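Local coordinates for protein Afp1 (Serratia entomophila, PDB 6RBN) that probably builds the inner tube of the anti-feeding prophage, a contractile injection system, by stacking many copies of itself inside the sheath, at residues N63-K68 with V134-L139; N87-K92 with A115-L120. All blocks are in the same frame, centred on the assembly; numbering follows the deposited sequence.

Contact 1. Residues N63-K68 with V134-L139; sequences NITLSK and VQQITL
Two central strands of the tube-protein beta sheet, 63-69 and 134-140, pair antiparallel here. Their axes approach to 4.6 Å, with 158° between their directions. Ile64 with Leu139, Leu66 with Ile137 and Lys68 with Gln135 are the hydrogen-bonded pairs. Thr65 with Thr138 and Ser67 with Gln136 are the non-hydrogen-bonded pairs between them. Ile64 N meets Leu139 O on a lone pair, 3.1 Å away and almost straight at 172°. Leu139 N returns a bond of 2.7 Å to Ile64 O. In the middle pair, Leu66 N and Ile137 N each meet the other's carbonyl oxygen nearly along its C=O axis. The pairing loosens at Lys68, where the bond from Gln135 N to Lys68 O is weak.

The fold is consistent with the phage tail-tube barrel, as in the T4 gp19 family. One face of the sheet is mostly apolar, with Ile64, Leu66, Ile137 and Leu139 buried. Lys68 and Gln135 close it at one end, and Gln135 NE2 is hydrogen-bonded to Asn75 OD1. The Leu66 and Leu139 side chains cross obliquely, with Leu66 CD1 3.8 Å from Leu139 CD1. Ile137 has CG1 anti to the backbone N. This leaves Ile137 CG2 beside the neighbouring strand, 3.8 Å from Leu66 CB, while the far end leads on to Pro117 and Leu120 of strand 109-121.

The other face carries Thr65, Ser67, Gln136 and Thr138. Gln136 bends at chi2 (-99°), and its amide crosses the Thr65 methyl obliquely, with Gln136 NE2 3.3 Å from Thr65 CG2. Its OE1 is hydrogen-bonded to Thr121 OG1. Thr65 and Thr138 stand side by side, Thr65 OG1 3.9 Å from Thr138 CG2. The Thr138 hydroxyl bonds instead to Thr118 and Ser119. Strand 32-34 flanks 63-69 on its other edge.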
loop_
_atom_site.group_PDB
_atom_site.type_symbol
_atom_site.label_atom_id
_atom_site.label_comp_id
_atom_site.label_asym_id
_atom_site.label_seq_id
_atom_site.Cartn_x
_atom_site.Cartn_y
_atom_site.Cartn_z
ATOM N N ASN A 63 52.746 -7.060 -6.307
ATOM C CA ASN A 63 52.431 -6.069 -5.286
ATOM C C ASN A 63 51.167 -6.528 -4.576
ATOM O O ASN A 63 50.089 -6.556 -5.173
ATOM C CB ASN A 63 52.255 -4.682 -5.895
ATOM C CG ASN A 63 53.542 -4.139 -6.470
ATOM O OD1 ASN A 63 53.671 -3.960 -7.682
ATOM N ND2 ASN A 63 54.505 -3.872 -5.603
ATOM N N ILE A 64 51.303 -6.878 -3.302
ATOM C CA ILE A 64 50.283 -7.603 -2.559
ATOM C C ILE A 64 49.724 -6.691 -1.482
ATOM O O ILE A 64 50.482 -6.062 -0.739
ATOM C CB ILE A 64 50.873 -8.891 -1.964
ATOM C CG1 ILE A 64 51.333 -9.789 -3.104
ATOM C CG2 ILE A 64 49.873 -9.608 -1.085
ATOM C CD1 ILE A 64 52.209 -10.888 -2.670
ATOM N N THR A 65 48.399 -6.617 -1.400
ATOM C CA THR A 65 47.703 -5.761 -0.451
ATOM C C THR A 65 46.992 -6.621 0.579
ATOM O O THR A 65 46.139 -7.438 0.224
ATOM C CB THR A 65 46.701 -4.862 -1.172
ATOM O OG1 THR A 65 47.399 -3.944 -2.023
ATOM C CG2 THR A 65 45.848 -4.109 -0.178
ATOM N N LEU A 66 47.345 -6.438 1.846
ATOM C CA LEU A 66 46.665 -7.067 2.968
ATOM C C LEU A 66 46.053 -5.977 3.833
ATOM O O LEU A 66 46.647 -4.910 4.002
ATOM C CB LEU A 66 47.629 -7.908 3.804
ATOM C CG LEU A 66 48.296 -9.125 3.170
ATOM C CD1 LEU A 66 49.302 -9.720 4.127
ATOM C CD2 LEU A 66 47.268 -10.150 2.795
ATOM N N SER A 67 44.869 -6.232 4.379
ATOM C CA SER A 67 44.230 -5.243 5.234
ATOM C C SER A 67 43.512 -5.929 6.383
ATOM O O SER A 67 42.787 -6.903 6.172
ATOM C CB SER A 67 43.250 -4.374 4.445
ATOM O OG SER A 67 42.143 -5.129 4.009
ATOM N N LYS A 68 43.717 -5.416 7.594
ATOM C CA LYS A 68 43.063 -5.929 8.786
ATOM C C LYS A 68 42.679 -4.761 9.678
ATOM O O LYS A 68 43.022 -3.609 9.410
ATOM C CB LYS A 68 43.958 -6.904 9.550
ATOM C CG LYS A 68 45.178 -6.263 10.162
ATOM C CD LYS A 68 45.955 -7.274 10.964
ATOM C CE LYS A 68 45.179 -7.636 12.211
ATOM N NZ LYS A 68 45.930 -8.536 13.112
ATOM N N VAL A 134 40.773 0.330 10.051
ATOM C CA VAL A 134 41.351 -0.718 9.218
ATOM C C VAL A 134 42.675 -0.227 8.661
ATOM O O VAL A 134 42.709 0.725 7.872
ATOM C CB VAL A 134 40.408 -1.134 8.077
ATOM C CG1 VAL A 134 41.109 -2.082 7.130
ATOM C CG2 VAL A 134 39.168 -1.792 8.632
ATOM N N GLN A 135 43.759 -0.876 9.067
ATOM C CA GLN A 135 45.055 -0.660 8.452
ATOM C C GLN A 135 45.154 -1.450 7.157
ATOM O O GLN A 135 44.522 -2.492 6.997
ATOM C CB GLN A 135 46.170 -1.080 9.397
ATOM C CG GLN A 135 46.345 -0.168 10.574
ATOM C CD GLN A 135 47.355 -0.699 11.552
ATOM O OE1 GLN A 135 47.831 -1.825 11.417
ATOM N NE2 GLN A 135 47.703 0.110 12.544
ATOM N N GLN A 136 45.968 -0.950 6.236
ATOM C CA GLN A 136 46.110 -1.534 4.908
ATOM C C GLN A 136 47.585 -1.513 4.530
ATOM O O GLN A 136 48.143 -0.448 4.256
ATOM C CB GLN A 136 45.241 -0.780 3.903
ATOM C CG GLN A 136 45.285 -1.251 2.465
ATOM C CD GLN A 136 46.213 -0.405 1.614
ATOM O OE1 GLN A 136 46.434 0.768 1.903
ATOM N NE2 GLN A 136 46.734 -0.982 0.548
ATOM N N ILE A 137 48.210 -2.686 4.526
ATOM C CA ILE A 137 49.642 -2.835 4.293
ATOM C C ILE A 137 49.865 -3.369 2.884
ATOM O O ILE A 137 49.110 -4.221 2.401
ATOM C CB ILE A 137 50.282 -3.738 5.376
ATOM C CG1 ILE A 137 51.801 -3.819 5.235
ATOM C CG2 ILE A 137 49.660 -5.126 5.432
ATOM C CD1 ILE A 137 52.482 -4.378 6.453
ATOM N N THR A 138 50.862 -2.821 2.195
ATOM C CA THR A 138 51.263 -3.322 0.893
ATOM C C THR A 138 52.637 -3.963 1.001
ATOM O O THR A 138 53.502 -3.497 1.744
ATOM C CB THR A 138 51.306 -2.236 -0.176
ATOM O OG1 THR A 138 52.275 -1.249 0.184
ATOM C CG2 THR A 138 49.957 -1.579 -0.323
ATOM N N LEU A 139 52.826 -5.030 0.241
ATOM C CA LEU A 139 54.016 -5.853 0.330
ATOM C C LEU A 139 54.663 -5.948 -1.040
ATOM O O LEU A 139 53.983 -5.943 -2.067
ATOM C CB LEU A 139 53.673 -7.250 0.836
ATOM C CG LEU A 139 53.015 -7.349 2.210
ATOM C CD1 LEU A 139 52.582 -8.768 2.448
ATOM C CD2 LEU A 139 53.948 -6.907 3.297
#

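Contact 2. Residues N87-K92 with A115-L120; sequences NQVEKK and AFPTSL
Phe116 is met by two side chains of the loop that leads into strand 92-99. Val89 points toward the strand and crosses Phe116 at about a right angle. Its CG1 and CG2 straddle the Phe116 CB, with Val89 CG2 3.7 Å away. Val89 CG2, anti to the backbone N, also meets Pro117 CD tip to tip at 4.0 Å. Lys91 runs alongside Phe116, its chain extended beyond CG. Lys91 CE lies 3.7 Å from Phe116 CD1, so the methylene part of the lysine does the touching. Phe116 CG sits between the backbone N and the carbonyl carbon (chi1 65°), which sets the ring beside the Lys91 chain.

Lys92 and Ala115 form an antiparallel hydrogen-bonded pair. Lys92 N reaches Ala115 O at 2.9 Å in the carbonyl plane, with an N-H...O angle of 170°. Ala115 N reaches Lys92 O at 2.7 Å. The pair belongs to the antiparallel pairing of strands 92-99 and 109-121. The two backbone bonds bring the preceding loop beside Phe116.

Farther out, Trp80 of helix 78-81 holds the loop, with NE1 bonded to Glu90 O and a cation-pi contact to Lys92. A neighbouring copy of the protein packs against this site: Lys54 of that subunit touches Phe116, and its backbone O accepts a hydrogen bond from Lys91 NZ. A carbonyl acceptor neutralises no charge. This bond therefore joins the two subunits without a salt bridge, and the Lys91 ammonium group probably keeps its positive charge at the interface.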
loop_
_atom_site.group_PDB
_atom_site.type_symbol
_atom_site.label_atom_id
_atom_site.label_comp_id
_atom_site.label_asym_id
_atom_site.label_seq_id
_atom_site.Cartn_x
_atom_site.Cartn_y
_atom_site.Cartn_z
ATOM N N ASN A 87 68.261 -0.529 4.077
ATOM C CA ASN A 87 67.837 -1.553 3.133
ATOM C C ASN A 87 67.420 -2.835 3.832
ATOM O O ASN A 87 67.092 -3.820 3.166
ATOM C CB ASN A 87 68.921 -1.835 2.086
ATOM C CG ASN A 87 70.260 -2.195 2.686
ATOM O OD1 ASN A 87 70.432 -2.232 3.901
ATOM N ND2 ASN A 87 71.220 -2.489 1.823
ATOM N N GLN A 88 67.447 -2.847 5.158
ATOM C CA GLN A 88 67.382 -4.078 5.927
ATOM C C GLN A 88 65.975 -4.292 6.454
ATOM O O GLN A 88 65.393 -3.400 7.075
ATOM C CB GLN A 88 68.382 -4.049 7.080
ATOM C CG GLN A 88 69.821 -4.036 6.624
ATOM C CD GLN A 88 70.793 -4.020 7.772
ATOM O OE1 GLN A 88 70.397 -3.972 8.934
ATOM N NE2 GLN A 88 72.078 -4.057 7.458
ATOM N N VAL A 89 65.438 -5.482 6.203
ATOM C CA VAL A 89 64.084 -5.834 6.596
ATOM C C VAL A 89 64.025 -7.346 6.753
ATOM O O VAL A 89 64.648 -8.092 5.996
ATOM C CB VAL A 89 63.057 -5.282 5.570
ATOM C CG1 VAL A 89 63.354 -5.769 4.164
ATOM C CG2 VAL A 89 61.630 -5.629 5.964
ATOM N N GLU A 90 63.327 -7.797 7.790
ATOM C CA GLU A 90 63.044 -9.219 7.953
ATOM C C GLU A 90 62.021 -9.600 6.898
ATOM O O GLU A 90 60.828 -9.336 7.051
ATOM C CB GLU A 90 62.531 -9.514 9.357
ATOM C CG GLU A 90 63.547 -9.272 10.456
ATOM C CD GLU A 90 64.696 -10.262 10.432
ATOM O OE1 GLU A 90 64.471 -11.431 10.056
ATOM O OE2 GLU A 90 65.826 -9.870 10.794
ATOM N N LYS A 91 62.483 -10.205 5.811
ATOM C CA LYS A 91 61.579 -10.648 4.765
ATOM C C LYS A 91 60.900 -11.944 5.176
ATOM O O LYS A 91 61.538 -12.862 5.694
ATOM C CB LYS A 91 62.331 -10.839 3.451
ATOM C CG LYS A 91 62.813 -9.548 2.833
ATOM C CD LYS A 91 63.449 -9.786 1.485
ATOM C CE LYS A 91 63.909 -8.487 0.864
ATOM N NZ LYS A 91 64.510 -8.705 -0.471
ATOM N N LYS A 92 59.594 -12.012 4.940
ATOM C CA LYS A 92 58.774 -13.131 5.363
ATOM C C LYS A 92 58.112 -13.766 4.153
ATOM O O LYS A 92 57.960 -13.134 3.105
ATOM C CB LYS A 92 57.700 -12.690 6.359
ATOM C CG LYS A 92 58.227 -12.273 7.712
ATOM C CD LYS A 92 57.094 -11.824 8.600
ATOM C CE LYS A 92 57.552 -11.604 10.025
ATOM N NZ LYS A 92 58.501 -10.476 10.153
ATOM N N ALA A 115 58.376 -11.515 1.040
ATOM C CA ALA A 115 57.574 -10.310 1.145
ATOM C C ALA A 115 58.123 -9.406 2.238
ATOM O O ALA A 115 58.559 -9.878 3.287
ATOM C CB ALA A 115 56.114 -10.653 1.429
ATOM N N PHE A 116 58.105 -8.102 1.978
ATOM C CA PHE A 116 58.504 -7.105 2.957
ATOM C C PHE A 116 57.603 -5.895 2.775
ATOM O O PHE A 116 57.154 -5.631 1.655
ATOM C CB PHE A 116 59.993 -6.733 2.814
ATOM C CG PHE A 116 60.356 -6.061 1.520
ATOM C CD1 PHE A 116 60.686 -6.811 0.407
ATOM C CD2 PHE A 116 60.435 -4.681 1.438
ATOM C CE1 PHE A 116 61.036 -6.198 -0.772
ATOM C CE2 PHE A 116 60.782 -4.069 0.263
ATOM C CZ PHE A 116 61.086 -4.828 -0.840
ATOM N N PRO A 117 57.302 -5.156 3.842
ATOM C CA PRO A 117 56.341 -4.056 3.718
ATOM C C PRO A 117 56.939 -2.827 3.062
ATOM O O PRO A 117 58.093 -2.463 3.296
ATOM C CB PRO A 117 55.957 -3.767 5.172
ATOM C CG PRO A 117 57.123 -4.189 5.948
ATOM C CD PRO A 117 57.683 -5.379 5.248
ATOM N N THR A 118 56.133 -2.185 2.224
ATOM C CA THR A 118 56.494 -0.910 1.636
ATOM C C THR A 118 55.587 0.230 2.066
ATOM O O THR A 118 55.980 1.390 1.922
ATOM C CB THR A 118 56.493 -0.995 0.102
ATOM O OG1 THR A 118 55.180 -1.326 -0.357
ATOM C CG2 THR A 118 57.462 -2.048 -0.376
ATOM N N SER A 119 54.401 -0.057 2.595
ATOM C CA SER A 119 53.511 0.996 3.057
ATOM C C SER A 119 52.597 0.443 4.138
ATOM O O SER A 119 52.355 -0.761 4.212
ATOM C CB SER A 119 52.682 1.578 1.912
ATOM O OG SER A 119 51.719 0.652 1.462
ATOM N N LEU A 120 52.095 1.345 4.975
ATOM C CA LEU A 120 51.125 0.998 6.014
ATOM C C LEU A 120 50.225 2.206 6.209
ATOM O O LEU A 120 50.636 3.184 6.836
ATOM C CB LEU A 120 51.811 0.619 7.318
ATOM C CG LEU A 120 50.896 0.232 8.481
ATOM C CD1 LEU A 120 50.110 -1.019 8.157
ATOM C CD2 LEU A 120 51.698 0.039 9.742
#

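How the contacts relate
Both contacts belong to one curled antiparallel sheet, in which strands 134-140 and 109-121 are neighbours. The centre of contact 1 is nearer the chain centre, about 8 Å away, against about 14 Å for contact 2. Both are partly buried, but contact 1 has five buried residues and contact 2 has three. Contact 1 is a regular strand pairing with six backbone bonds, one weak. Contact 2 has one bridged pair and relies more on side-chain packing from a loop, close to another subunit. They meet directly: on the apolar side, Leu139 CD2 packs on Pro117 CA at 3.7 Å.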